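PDB 6FKK: MIP07328p from Drosophila melanogaster, which probably acts as a repulsive axon guidance cue that binds a semaphorin receptor, here through extracellular domains that comprise the sema domain and plexin repeat. Local coordinates for residues Arg183-Asp188 with Phe357-Pro362; Tyr241-Ser246 with Ile353-Ile358; Val405-Thr410 with Pro474-Ser479. All coordinates share one frame; numbering follows the deposited sequence.

In the fold
Followed from the N terminus, the chain shows how distant loops can converge on a single helix. The loop Arg183-Asp188 comes first and the loop Tyr241-Ser246 second, and both meet helix 352-360, the first nearer its C-terminal end. Contact 2 thus begins inside the long span of contact 1 and finishes on the same part of the chain. The two share Phe357 and Ile358, and Lys359 reaches both loops. Contact 3 follows in series on the other side of the chain's centre, about 42 Å from contact 1 between centres. It ties strand 402-410 to the passage from the sema propeller into the plexin repeat.

Contact 1 (Arg183-Asp188 with Phe357-Pro362); sequences RTEQYD and FIKNHP
Glu185 and Lys359 meet in a salt bridge, and nearly all of this small interface depends on that pair. Lys359 NZ donates to Glu185 OE2 over 2.9 Å, approaching from above the carboxylate plane, 56° out of it. The two side chains cross at about a right angle, with the last methylene groups of Lys359 alongside the carboxylate. Their shapes differ. Beyond CG the lysine runs extended, whereas the glutamate folds at its second torsion (chi2 -66°), which turns its carboxylate to the ammonium group. Lys359 NZ is further bonded to Ser246 OG and His243 ND1, so a buried positive charge has one carboxylate and two further polar partners around it, which probably stabilises it.

A second shell sets the glutamate. Glu185 opens a type II turn whose closing bond, Asp188 N to Glu185 O, is weak at 3.5 Å, and the backbone N-H of Glu185 donates to Gln191 OE1. Just before it, Arg183 NE donates to Thr184 O over 2.8 Å, nearly in line with the carbonyl (164°), while Gln186 CB lies over the rim of one guanidinium face and Asp174 pairs with Arg183 NH2. On the other side the helix ends just after Lys359: Phe357 O receives both His361 N, at 2.8 Å, and the side-chain His361 ND1, at 2.9 Å, where the chain leaves helical geometry.

Within the sema domain the contact joins the loop between strands 175-178 and 196-203 to the C-terminal end of helix 352-360. Arg183 and Thr184 rest on strand 175-178, and Phe357 turns into an edge-to-face stack with Phe317.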
ATOM      1  N   ARG A 183       3.413 -19.275  12.914  1.00 46.70           N
ATOM      2  CA  ARG A 183       4.176 -18.039  12.986  1.00 52.16           C
ATOM      3  C   ARG A 183       5.566 -18.242  12.403  1.00 58.67           C
ATOM      4  O   ARG A 183       6.081 -19.360  12.333  1.00 54.73           O
ATOM      5  CB  ARG A 183       4.298 -17.529  14.428  1.00 47.64           C
ATOM      6  CG  ARG A 183       5.130 -18.427  15.331  1.00 57.28           C
ATOM      7  CD  ARG A 183       5.628 -17.665  16.548  1.00 64.03           C
ATOM      8  NE  ARG A 183       6.607 -16.646  16.180  1.00 57.29           N
ATOM      9  CZ  ARG A 183       7.079 -15.726  17.015  1.00 68.19           C
ATOM     10  NH1 ARG A 183       6.659 -15.689  18.271  1.00 87.50           N
ATOM     11  NH2 ARG A 183       7.968 -14.837  16.590  1.00 54.14           N
ATOM     12  N   THR A 184       6.168 -17.131  11.988  1.00 53.19           N
ATOM     13  CA  THR A 184       7.556 -17.137  11.561  1.00 51.64           C
ATOM     14  C   THR A 184       8.474 -17.410  12.751  1.00 66.37           C
ATOM     15  O   THR A 184       8.105 -17.214  13.913  1.00 75.13           O
ATOM     16  CB  THR A 184       7.922 -15.807  10.908  1.00 41.09           C
ATOM     17  OG1 THR A 184       7.542 -14.730  11.774  1.00 65.85           O
ATOM     18  CG2 THR A 184       7.206 -15.658   9.577  1.00 51.64           C
ATOM     19  N   GLU A 185       9.687 -17.865  12.444  1.00 58.16           N
ATOM     20  CA  GLU A 185      10.612 -18.301  13.483  1.00 60.33           C
ATOM     21  C   GLU A 185      10.994 -17.138  14.388  1.00 66.03           C
ATOM     22  O   GLU A 185      11.472 -16.100  13.919  1.00 78.07           O
ATOM     23  CB  GLU A 185      11.858 -18.921  12.850  1.00 66.34           C
ATOM     24  CG  GLU A 185      11.587 -20.162  12.003  1.00 92.95           C
ATOM     25  CD  GLU A 185      11.075 -21.343  12.814  1.00109.93           C
ATOM     26  OE1 GLU A 185       9.917 -21.300  13.282  1.00113.23           O
ATOM     27  OE2 GLU A 185      11.835 -22.320  12.985  1.00117.28           O
ATOM     28  N   GLN A 186      10.782 -17.322  15.687  1.00 67.87           N
ATOM     29  CA  GLN A 186      11.031 -16.265  16.656  1.00 52.24           C
ATOM     30  C   GLN A 186      12.527 -16.010  16.804  1.00 66.80           C
ATOM     31  O   GLN A 186      13.326 -16.946  16.883  1.00 67.42           O
ATOM     32  CB  GLN A 186      10.421 -16.643  18.003  1.00 53.98           C
ATOM     33  CG  GLN A 186      10.593 -15.600  19.087  1.00 66.37           C
ATOM     34  CD  GLN A 186      10.083 -16.071  20.436  1.00 77.16           C
ATOM     35  OE1 GLN A 186      10.163 -17.255  20.769  1.00 69.83           O
ATOM     36  NE2 GLN A 186       9.552 -15.144  21.219  1.00 92.16           N
ATOM     37  N   TYR A 187      12.898 -14.727  16.833  1.00 70.41           N
ATOM     38  CA  TYR A 187      14.285 -14.299  17.025  1.00 71.97           C
ATOM     39  C   TYR A 187      15.206 -14.838  15.930  1.00 85.46           C
ATOM     40  O   TYR A 187      16.394 -15.071  16.161  1.00 87.17           O
ATOM     41  CB  TYR A 187      14.808 -14.701  18.409  1.00 79.46           C
ATOM     42  CG  TYR A 187      13.973 -14.190  19.566  1.00 83.86           C
ATOM     43  CD1 TYR A 187      13.260 -12.999  19.464  1.00 68.41           C
ATOM     44  CD2 TYR A 187      13.895 -14.899  20.760  1.00 70.00           C
ATOM     45  CE1 TYR A 187      12.492 -12.530  20.518  1.00 80.06           C
ATOM     46  CE2 TYR A 187      13.131 -14.439  21.821  1.00 68.28           C
ATOM     47  CZ  TYR A 187      12.433 -13.254  21.694  1.00 86.71           C
ATOM     48  OH  TYR A 187      11.672 -12.791  22.746  1.00 89.78           O
ATOM     49  N   ASP A 188      14.662 -15.042  14.734  1.00 94.14           N
ATOM     50  CA  ASP A 188      15.430 -15.476  13.574  1.00 93.33           C
ATOM     51  C   ASP A 188      15.448 -14.338  12.565  1.00 82.07           C
ATOM     52  O   ASP A 188      14.399 -13.954  12.036  1.00 82.94           O
ATOM     53  CB  ASP A 188      14.835 -16.743  12.959  1.00103.00           C
ATOM     54  CG  ASP A 188      15.702 -17.325  11.853  1.00103.09           C
ATOM     55  OD1 ASP A 188      16.769 -16.748  11.554  1.00103.96           O
ATOM     56  OD2 ASP A 188      15.315 -18.366  11.283  1.00 99.97           O
ATOM     57  N   PHE A 357      14.978 -26.658   5.277  1.00 65.50           N
ATOM     58  CA  PHE A 357      15.565 -25.991   4.120  1.00 50.70           C
ATOM     59  C   PHE A 357      14.906 -24.640   3.875  1.00 72.31           C
ATOM     60  O   PHE A 357      15.589 -23.617   3.742  1.00 69.81           O
ATOM     61  CB  PHE A 357      15.448 -26.880   2.883  1.00 51.41           C
ATOM     62  CG  PHE A 357      16.031 -26.270   1.641  1.00 50.85           C
ATOM     63  CD1 PHE A 357      17.364 -26.461   1.321  1.00 52.54           C
ATOM     64  CD2 PHE A 357      15.246 -25.504   0.793  1.00 48.88           C
ATOM     65  CE1 PHE A 357      17.904 -25.900   0.180  1.00 63.91           C
ATOM     66  CE2 PHE A 357      15.781 -24.940  -0.348  1.00 52.47           C
ATOM     67  CZ  PHE A 357      17.111 -25.139  -0.656  1.00 55.32           C
ATOM     68  N   ILE A 358      13.572 -24.615   3.806  1.00 58.17           N
ATOM     69  CA  ILE A 358      12.876 -23.361   3.547  1.00 49.30           C
ATOM     70  C   ILE A 358      13.007 -22.401   4.721  1.00 59.30           C
ATOM     71  O   ILE A 358      12.871 -21.184   4.543  1.00 57.14           O
ATOM     72  CB  ILE A 358      11.398 -23.626   3.200  1.00 46.10           C
ATOM     73  CG1 ILE A 358      10.776 -22.393   2.544  1.00 42.11           C
ATOM     74  CG2 ILE A 358      10.613 -24.027   4.437  1.00 44.76           C
ATOM     75  CD1 ILE A 358       9.340 -22.581   2.129  1.00 47.21           C
ATOM     76  N   LYS A 359      13.282 -22.912   5.923  1.00 58.51           N
ATOM     77  CA  LYS A 359      13.616 -22.034   7.037  1.00 48.93           C
ATOM     78  C   LYS A 359      15.033 -21.492   6.915  1.00 50.65           C
ATOM     79  O   LYS A 359      15.313 -20.386   7.389  1.00 69.54           O
ATOM     80  CB  LYS A 359      13.451 -22.770   8.366  1.00 58.85           C
ATOM     81  CG  LYS A 359      12.019 -23.158   8.693  1.00 57.70           C
ATOM     82  CD  LYS A 359      11.931 -23.810  10.063  1.00 54.54           C
ATOM     83  CE  LYS A 359      10.488 -24.099  10.446  1.00 77.99           C
ATOM     84  NZ  LYS A 359      10.371 -24.600  11.845  1.00 77.63           N
ATOM     85  N   ASN A 360      15.932 -22.250   6.282  1.00 56.54           N
ATOM     86  CA  ASN A 360      17.308 -21.798   6.112  1.00 58.75           C
ATOM     87  C   ASN A 360      17.470 -20.886   4.903  1.00 65.65           C
ATOM     88  O   ASN A 360      18.362 -20.030   4.899  1.00 76.43           O
ATOM     89  CB  ASN A 360      18.248 -22.997   5.982  1.00 68.77           C
ATOM     90  CG  ASN A 360      18.363 -23.793   7.267  1.00 74.51           C
ATOM     91  OD1 ASN A 360      18.228 -23.249   8.363  1.00 64.19           O
ATOM     92  ND2 ASN A 360      18.614 -25.091   7.138  1.00 78.21           N
ATOM     93  N   HIS A 361      16.636 -21.046   3.878  1.00 59.83           N
ATOM     94  CA  HIS A 361      16.743 -20.269   2.643  1.00 66.86           C
ATOM     95  C   HIS A 361      15.398 -19.636   2.311  1.00 71.57           C
ATOM     96  O   HIS A 361      14.743 -20.015   1.332  1.00 63.73           O
ATOM     97  CB  HIS A 361      17.224 -21.146   1.487  1.00 57.95           C
ATOM     98  CG  HIS A 361      18.374 -22.038   1.839  1.00 70.15           C
ATOM     99  ND1 HIS A 361      18.204 -23.270   2.431  1.00 72.01           N
ATOM    100  CD2 HIS A 361      19.708 -21.878   1.677  1.00 72.20           C
ATOM    101  CE1 HIS A 361      19.385 -23.831   2.620  1.00 72.66           C
ATOM    102  NE2 HIS A 361      20.314 -23.007   2.172  1.00 73.51           N
ATOM    103  N   PRO A 362      14.956 -18.652   3.102  1.00 65.41           N
ATOM    104  CA  PRO A 362      13.683 -17.989   2.797  1.00 48.56           C
ATOM    105  C   PRO A 362      13.800 -16.876   1.770  1.00 54.58           C
ATOM    106  O   PRO A 362      12.767 -16.357   1.326  1.00 49.65           O
ATOM    107  CB  PRO A 362      13.257 -17.432   4.158  1.00 46.48           C
ATOM    108  CG  PRO A 362      14.555 -17.085   4.807  1.00 47.35           C
ATOM    109  CD  PRO A 362      15.566 -18.113   4.332  1.00 53.81           C
TER

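Contact 2 (Tyr241-Ser246 with Ile353-Ile358); sequences YSHGKS and IAVNFI
His243 and Val355 bring the backbones closest, with 7.5 Å between their CA atoms, where a short 3-10 turn at residues 242-243 faces helix 352-360. The imidazole lies against the valine in a CH-pi contact: Val355 CB stands 4.2 Å from the centroid of the His243 ring and 11° off its normal, over the centre of one face. Val355 CG1, anti to its own backbone N (chi1 179°), reaches on to the His243 ND1 side of the ring, 3.5 Å from that atom.

One helix position later, Asn356 comes across at about a right angle, its amide plane standing 83° from the imidazole. Asn356 ND2 approaches His243 CE1 to 3.4 Å, but its hydrogen bond goes back to Ser352 O within the helix, so the amide meets the ring by packing. His243 ND1 has its polar partner in Lys359 NZ; as an ammonium group can only donate, the nitrogen probably acts as acceptor. Ser246 OG donates to His243 O over 3.2 Å from well above the carbonyl plane, bracing the turn that presents the ring; the same hydroxyl also meets Lys359 NZ.

The loop lies between strands 225-233 and 251-259; a backbone hydrogen bond joins Lys245 to Arg183 of the adjoining loop, and the two loops lie side by side against the helix. In sequence, the helix belongs to the long insertion between the paired strands 298-305 and 377-380, a position consistent with the extrusion of sema propellers.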
ATOM      1  N   TYR A 241       6.121 -32.561  13.704  1.00 75.04           N
ATOM      2  CA  TYR A 241       6.746 -32.542  15.030  1.00 74.54           C
ATOM      3  C   TYR A 241       6.912 -31.096  15.480  1.00 74.35           C
ATOM      4  O   TYR A 241       5.903 -30.373  15.552  1.00 66.60           O
ATOM      5  CB  TYR A 241       8.028 -33.375  14.965  1.00 67.46           C
ATOM      6  CG  TYR A 241       7.794 -34.826  14.606  1.00 80.19           C
ATOM      7  CD1 TYR A 241       6.579 -35.442  14.880  1.00 82.68           C
ATOM      8  CD2 TYR A 241       8.785 -35.580  13.990  1.00 94.90           C
ATOM      9  CE1 TYR A 241       6.358 -36.767  14.553  1.00 88.10           C
ATOM     10  CE2 TYR A 241       8.573 -36.908  13.660  1.00 97.43           C
ATOM     11  CZ  TYR A 241       7.357 -37.496  13.944  1.00 89.73           C
ATOM     12  OH  TYR A 241       7.141 -38.816  13.619  1.00 92.07           O
ATOM     13  N   SER A 242       8.126 -30.630  15.788  1.00 75.17           N
ATOM     14  CA  SER A 242       8.325 -29.285  16.314  1.00 67.42           C
ATOM     15  C   SER A 242       8.060 -28.196  15.283  1.00 78.25           C
ATOM     16  O   SER A 242       7.968 -27.022  15.659  1.00 77.89           O
ATOM     17  CB  SER A 242       9.748 -29.148  16.863  1.00 63.35           C
ATOM     18  OG  SER A 242      10.699 -29.686  15.962  1.00 70.99           O
ATOM     19  N   HIS A 243       7.935 -28.546  14.007  1.00 78.83           N
ATOM     20  CA  HIS A 243       7.606 -27.578  12.974  1.00 69.31           C
ATOM     21  C   HIS A 243       6.110 -27.305  12.879  1.00 59.27           C
ATOM     22  O   HIS A 243       5.683 -26.600  11.960  1.00 67.01           O
ATOM     23  CB  HIS A 243       8.124 -28.057  11.614  1.00 70.15           C
ATOM     24  CG  HIS A 243       9.562 -28.477  11.622  1.00 66.41           C
ATOM     25  ND1 HIS A 243      10.602 -27.574  11.603  1.00 63.26           N
ATOM     26  CD2 HIS A 243      10.131 -29.706  11.632  1.00 61.66           C
ATOM     27  CE1 HIS A 243      11.750 -28.227  11.608  1.00 58.44           C
ATOM     28  NE2 HIS A 243      11.493 -29.522  11.625  1.00 65.93           N
ATOM     29  N   GLY A 244       5.310 -27.842  13.803  1.00 57.32           N
ATOM     30  CA  GLY A 244       3.865 -27.735  13.703  1.00 58.27           C
ATOM     31  C   GLY A 244       3.314 -26.345  13.954  1.00 64.59           C
ATOM     32  O   GLY A 244       2.154 -26.085  13.622  1.00 68.93           O
ATOM     33  N   LYS A 245       4.111 -25.451  14.538  1.00 64.16           N
ATOM     34  CA  LYS A 245       3.672 -24.090  14.821  1.00 60.77           C
ATOM     35  C   LYS A 245       4.348 -23.056  13.930  1.00 55.66           C
ATOM     36  O   LYS A 245       4.203 -21.854  14.174  1.00 75.10           O
ATOM     37  CB  LYS A 245       3.918 -23.746  16.291  1.00 68.30           C
ATOM     38  CG  LYS A 245       3.033 -24.492  17.271  1.00 74.36           C
ATOM     39  CD  LYS A 245       3.254 -23.981  18.686  1.00 87.13           C
ATOM     40  CE  LYS A 245       2.324 -24.658  19.679  1.00 88.62           C
ATOM     41  NZ  LYS A 245       2.489 -24.108  21.052  1.00 83.52           N
ATOM     42  N   SER A 246       5.081 -23.489  12.908  1.00 57.38           N
ATOM     43  CA  SER A 246       5.808 -22.591  12.027  1.00 56.88           C
ATOM     44  C   SER A 246       5.387 -22.817  10.581  1.00 51.07           C
ATOM     45  O   SER A 246       4.927 -23.902  10.214  1.00 54.55           O
ATOM     46  CB  SER A 246       7.324 -22.784  12.167  1.00 60.19           C
ATOM     47  OG  SER A 246       7.679 -24.153  12.066  1.00 79.10           O
ATOM     48  N   ILE A 353      13.843 -32.319   6.751  1.00 70.12           N
ATOM     49  CA  ILE A 353      14.883 -31.757   5.896  1.00 72.23           C
ATOM     50  C   ILE A 353      14.289 -30.728   4.943  1.00 73.29           C
ATOM     51  O   ILE A 353      14.926 -29.719   4.621  1.00 74.82           O
ATOM     52  CB  ILE A 353      15.628 -32.878   5.144  1.00 67.59           C
ATOM     53  CG1 ILE A 353      14.691 -33.636   4.197  1.00 88.39           C
ATOM     54  CG2 ILE A 353      16.261 -33.845   6.129  1.00 64.82           C
ATOM     55  CD1 ILE A 353      14.815 -33.226   2.736  1.00 98.51           C
ATOM     56  N   ALA A 354      13.052 -30.955   4.491  1.00 69.36           N
ATOM     57  CA  ALA A 354      12.425 -30.022   3.564  1.00 54.18           C
ATOM     58  C   ALA A 354      11.947 -28.767   4.282  1.00 66.07           C
ATOM     59  O   ALA A 354      12.012 -27.664   3.728  1.00 63.22           O
ATOM     60  CB  ALA A 354      11.264 -30.703   2.839  1.00 57.47           C
ATOM     61  N   VAL A 355      11.466 -28.915   5.519  1.00 67.89           N
ATOM     62  CA  VAL A 355      11.011 -27.754   6.277  1.00 61.97           C
ATOM     63  C   VAL A 355      12.200 -26.929   6.752  1.00 67.48           C
ATOM     64  O   VAL A 355      12.182 -25.693   6.684  1.00 64.24           O
ATOM     65  CB  VAL A 355      10.120 -28.195   7.452  1.00 57.67           C
ATOM     66  CG1 VAL A 355       9.666 -26.987   8.256  1.00 50.71           C
ATOM     67  CG2 VAL A 355       8.920 -28.982   6.943  1.00 66.89           C
ATOM     68  N   ASN A 356      13.256 -27.592   7.236  1.00 63.48           N
ATOM     69  CA  ASN A 356      14.448 -26.865   7.657  1.00 59.02           C
ATOM     70  C   ASN A 356      15.093 -26.124   6.495  1.00 63.88           C
ATOM     71  O   ASN A 356      15.691 -25.061   6.695  1.00 65.52           O
ATOM     72  CB  ASN A 356      15.458 -27.818   8.298  1.00 58.59           C
ATOM     73  CG  ASN A 356      15.132 -28.129   9.747  1.00 61.49           C
ATOM     74  OD1 ASN A 356      15.377 -27.316  10.639  1.00 57.20           O
ATOM     75  ND2 ASN A 356      14.587 -29.317   9.991  1.00 83.72           N
ATOM     76  N   PHE A 357      14.978 -26.658   5.277  1.00 65.50           N
ATOM     77  CA  PHE A 357      15.565 -25.991   4.120  1.00 50.70           C
ATOM     78  C   PHE A 357      14.906 -24.640   3.875  1.00 72.31           C
ATOM     79  O   PHE A 357      15.589 -23.617   3.742  1.00 69.81           O
ATOM     80  CB  PHE A 357      15.448 -26.880   2.883  1.00 51.41           C
ATOM     81  CG  PHE A 357      16.031 -26.270   1.641  1.00 50.85           C
ATOM     82  CD1 PHE A 357      17.364 -26.461   1.321  1.00 52.54           C
ATOM     83  CD2 PHE A 357      15.246 -25.504   0.793  1.00 48.88           C
ATOM     84  CE1 PHE A 357      17.904 -25.900   0.180  1.00 63.91           C
ATOM     85  CE2 PHE A 357      15.781 -24.940  -0.348  1.00 52.47           C
ATOM     86  CZ  PHE A 357      17.111 -25.139  -0.656  1.00 55.32           C
ATOM     87  N   ILE A 358      13.572 -24.615   3.806  1.00 58.17           N
ATOM     88  CA  ILE A 358      12.876 -23.361   3.547  1.00 49.30           C
ATOM     89  C   ILE A 358      13.007 -22.401   4.721  1.00 59.30           C
ATOM     90  O   ILE A 358      12.871 -21.184   4.543  1.00 57.14           O
ATOM     91  CB  ILE A 358      11.398 -23.626   3.200  1.00 46.10           C
ATOM     92  CG1 ILE A 358      10.776 -22.393   2.544  1.00 42.11           C
ATOM     93  CG2 ILE A 358      10.613 -24.027   4.437  1.00 44.76           C
ATOM     94  CD1 ILE A 358       9.340 -22.581   2.129  1.00 47.21           C
TER

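Contact 3 (Val405-Thr410 with Pro474-Ser479); sequences VIYSGT and PLHHCS
Tyr407 and Leu475 join a propeller strand to the chain's exit from the sema domain, in a buried contact built around one tyrosine hydroxyl. Tyr407 OH donates to Leu475 O over 2.7 Å; the acceptor lies at the tyrosine edge, in the ring plane, and the donor is tilted 34° from the carbonyl plane. Leu475 CG sits anti to the backbone N (chi1 -173°), which brings its branch back to the phenol: Leu475 CD1 packs 3.5 Å from Tyr407 CZ.

The same hydroxyl also lies over one face of the His476 ring, 3.0 Å above its plane and displaced toward the rim, near His476 CE1. That ring is fixed at both nitrogens, ND1 bonded to Asp492 and NE2 to His392, and Val405 CG1 adds a looser apolar touch, 4.1 Å from His476 CE1. Replacing Tyr407 with a phenylalanine would probably leave Leu475 O without its hydroxyl donor in a buried setting and the face of His476 without the oxygen above it.

Strand 469-474, which pairs with the N-terminal strand 18-21 in closing the propeller, leads directly into Leu475 and His476. Cys478, disulfide-bonded to Cys495, already belongs to the plexin repeat. Strand 402-410 lies between strands 386-396 and 414-423, and Ile455 of strand 452-456 packs on both Tyr407 and Leu475, joining the neighbouring blade.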
ATOM      1  N   VAL A 405      -4.674   6.727 -13.990  1.00 48.35           N
ATOM      2  CA  VAL A 405      -4.376   7.990 -13.324  1.00 40.83           C
ATOM      3  C   VAL A 405      -3.878   7.675 -11.920  1.00 48.22           C
ATOM      4  O   VAL A 405      -4.610   7.108 -11.102  1.00 45.67           O
ATOM      5  CB  VAL A 405      -5.604   8.909 -13.286  1.00 40.87           C
ATOM      6  CG1 VAL A 405      -5.241  10.247 -12.657  1.00 41.52           C
ATOM      7  CG2 VAL A 405      -6.148   9.104 -14.688  1.00 47.64           C
ATOM      8  N   ILE A 406      -2.629   8.033 -11.642  1.00 49.28           N
ATOM      9  CA  ILE A 406      -1.960   7.664 -10.401  1.00 35.89           C
ATOM     10  C   ILE A 406      -1.934   8.867  -9.472  1.00 51.44           C
ATOM     11  O   ILE A 406      -1.530   9.966  -9.872  1.00 51.04           O
ATOM     12  CB  ILE A 406      -0.539   7.145 -10.674  1.00 40.39           C
ATOM     13  CG1 ILE A 406      -0.598   5.927 -11.597  1.00 37.32           C
ATOM     14  CG2 ILE A 406       0.159   6.803  -9.370  1.00 34.56           C
ATOM     15  CD1 ILE A 406       0.714   5.608 -12.270  1.00 63.65           C
ATOM     16  N   TYR A 407      -2.358   8.659  -8.229  1.00 54.11           N
ATOM     17  CA  TYR A 407      -2.377   9.696  -7.210  1.00 50.02           C
ATOM     18  C   TYR A 407      -1.341   9.375  -6.142  1.00 56.15           C
ATOM     19  O   TYR A 407      -1.227   8.227  -5.699  1.00 66.19           O
ATOM     20  CB  TYR A 407      -3.765   9.815  -6.573  1.00 43.81           C
ATOM     21  CG  TYR A 407      -4.862  10.207  -7.540  1.00 48.19           C
ATOM     22  CD1 TYR A 407      -5.402   9.280  -8.420  1.00 48.10           C
ATOM     23  CD2 TYR A 407      -5.362  11.501  -7.567  1.00 53.46           C
ATOM     24  CE1 TYR A 407      -6.404   9.633  -9.303  1.00 54.23           C
ATOM     25  CE2 TYR A 407      -6.366  11.861  -8.446  1.00 46.52           C
ATOM     26  CZ  TYR A 407      -6.882  10.924  -9.313  1.00 42.23           C
ATOM     27  OH  TYR A 407      -7.881  11.276 -10.190  1.00 54.12           O
ATOM     28  N   SER A 408      -0.588  10.390  -5.729  1.00 55.43           N
ATOM     29  CA  SER A 408       0.453  10.208  -4.731  1.00 48.50           C
ATOM     30  C   SER A 408       0.463  11.397  -3.783  1.00 50.91           C
ATOM     31  O   SER A 408       0.349  12.547  -4.217  1.00 54.54           O
ATOM     32  CB  SER A 408       1.829  10.040  -5.388  1.00 42.12           C
ATOM     33  OG  SER A 408       2.819   9.728  -4.427  1.00 59.66           O
ATOM     34  N   GLY A 409       0.597  11.113  -2.490  1.00 36.10           N
ATOM     35  CA  GLY A 409       0.654  12.160  -1.489  1.00 37.44           C
ATOM     36  C   GLY A 409       2.031  12.320  -0.876  1.00 46.18           C
ATOM     37  O   GLY A 409       2.875  11.427  -0.994  1.00 48.83           O
ATOM     38  N   THR A 410       2.269  13.448  -0.213  1.00 53.76           N
ATOM     39  CA  THR A 410       3.562  13.757   0.376  1.00 44.25           C
ATOM     40  C   THR A 410       3.419  13.993   1.876  1.00 51.47           C
ATOM     41  O   THR A 410       2.317  14.168   2.402  1.00 56.74           O
ATOM     42  CB  THR A 410       4.191  14.994  -0.283  1.00 48.70           C
ATOM     43  OG1 THR A 410       3.463  16.168   0.105  1.00 42.07           O
ATOM     44  CG2 THR A 410       4.156  14.867  -1.796  1.00 51.82           C
ATOM     45  N   PRO A 474     -11.737  17.147  -5.164  1.00 67.68           N
ATOM     46  CA  PRO A 474     -12.251  16.497  -6.379  1.00 70.49           C
ATOM     47  C   PRO A 474     -11.231  15.547  -6.996  1.00 69.39           C
ATOM     48  O   PRO A 474     -10.044  15.864  -7.112  1.00 70.26           O
ATOM     49  CB  PRO A 474     -12.563  17.674  -7.308  1.00 68.37           C
ATOM     50  CG  PRO A 474     -11.734  18.805  -6.804  1.00 57.80           C
ATOM     51  CD  PRO A 474     -11.703  18.610  -5.312  1.00 66.61           C
ATOM     52  N   LEU A 475     -11.716  14.373  -7.404  1.00 69.19           N
ATOM     53  CA  LEU A 475     -10.851  13.393  -8.054  1.00 66.82           C
ATOM     54  C   LEU A 475     -10.358  13.894  -9.407  1.00 61.75           C
ATOM     55  O   LEU A 475      -9.234  13.577  -9.813  1.00 64.27           O
ATOM     56  CB  LEU A 475     -11.593  12.066  -8.216  1.00 63.77           C
ATOM     57  CG  LEU A 475     -10.796  10.865  -8.724  1.00 45.82           C
ATOM     58  CD1 LEU A 475      -9.860  10.341  -7.644  1.00 44.00           C
ATOM     59  CD2 LEU A 475     -11.734   9.772  -9.208  1.00 46.44           C
ATOM     60  N   HIS A 476     -11.177  14.671 -10.111  1.00 67.96           N
ATOM     61  CA  HIS A 476     -10.801  15.251 -11.391  1.00 61.96           C
ATOM     62  C   HIS A 476     -11.383  16.652 -11.475  1.00 73.65           C
ATOM     63  O   HIS A 476     -12.571  16.850 -11.198  1.00 84.25           O
ATOM     64  CB  HIS A 476     -11.296  14.392 -12.559  1.00 61.14           C
ATOM     65  CG  HIS A 476     -10.695  13.021 -12.599  1.00 57.49           C
ATOM     66  ND1 HIS A 476      -9.435  12.776 -13.102  1.00 59.70           N
ATOM     67  CD2 HIS A 476     -11.182  11.822 -12.203  1.00 57.13           C
ATOM     68  CE1 HIS A 476      -9.172  11.484 -13.014  1.00 62.21           C
ATOM     69  NE2 HIS A 476     -10.216  10.883 -12.471  1.00 56.40           N
ATOM     70  N   HIS A 477     -10.547  17.619 -11.855  1.00 78.33           N
ATOM     71  CA  HIS A 477     -10.919  19.027 -11.830  1.00 81.28           C
ATOM     72  C   HIS A 477     -11.523  19.507 -13.144  1.00 82.22           C
ATOM     73  O   HIS A 477     -11.333  20.676 -13.510  1.00 96.04           O
ATOM     74  CB  HIS A 477      -9.703  19.883 -11.471  1.00 85.58           C
ATOM     75  CG  HIS A 477      -8.941  19.388 -10.281  1.00 88.16           C
ATOM     76  ND1 HIS A 477      -9.286  19.712  -8.988  1.00 80.66           N
ATOM     77  CD2 HIS A 477      -7.843  18.600 -10.192  1.00 85.26           C
ATOM     78  CE1 HIS A 477      -8.439  19.141  -8.151  1.00 79.99           C
ATOM     79  NE2 HIS A 477      -7.554  18.460  -8.856  1.00 87.25           N
ATOM     80  N   CYS A 478     -12.242  18.647 -13.869  1.00 73.97           N
ATOM     81  CA  CYS A 478     -12.835  19.081 -15.131  1.00 80.45           C
ATOM     82  C   CYS A 478     -13.869  20.176 -14.898  1.00 87.44           C
ATOM     83  O   CYS A 478     -13.843  21.222 -15.556  1.00 77.10           O
ATOM     84  CB  CYS A 478     -13.477  17.902 -15.866  1.00 86.93           C
ATOM     85  SG  CYS A 478     -12.490  16.390 -16.026  1.00105.06           S
ATOM     86  N   SER A 479     -14.785  19.956 -13.954  1.00102.08           N
ATOM     87  CA  SER A 479     -15.853  20.916 -13.703  1.00102.02           C
ATOM     88  C   SER A 479     -15.378  22.151 -12.953  1.00105.38           C
ATOM     89  O   SER A 479     -16.172  23.078 -12.760  1.00103.89           O
ATOM     90  CB  SER A 479     -16.985  20.246 -12.921  1.00 98.95           C
ATOM     91  OG  SER A 479     -16.520  19.751 -11.679  1.00110.46           O
TER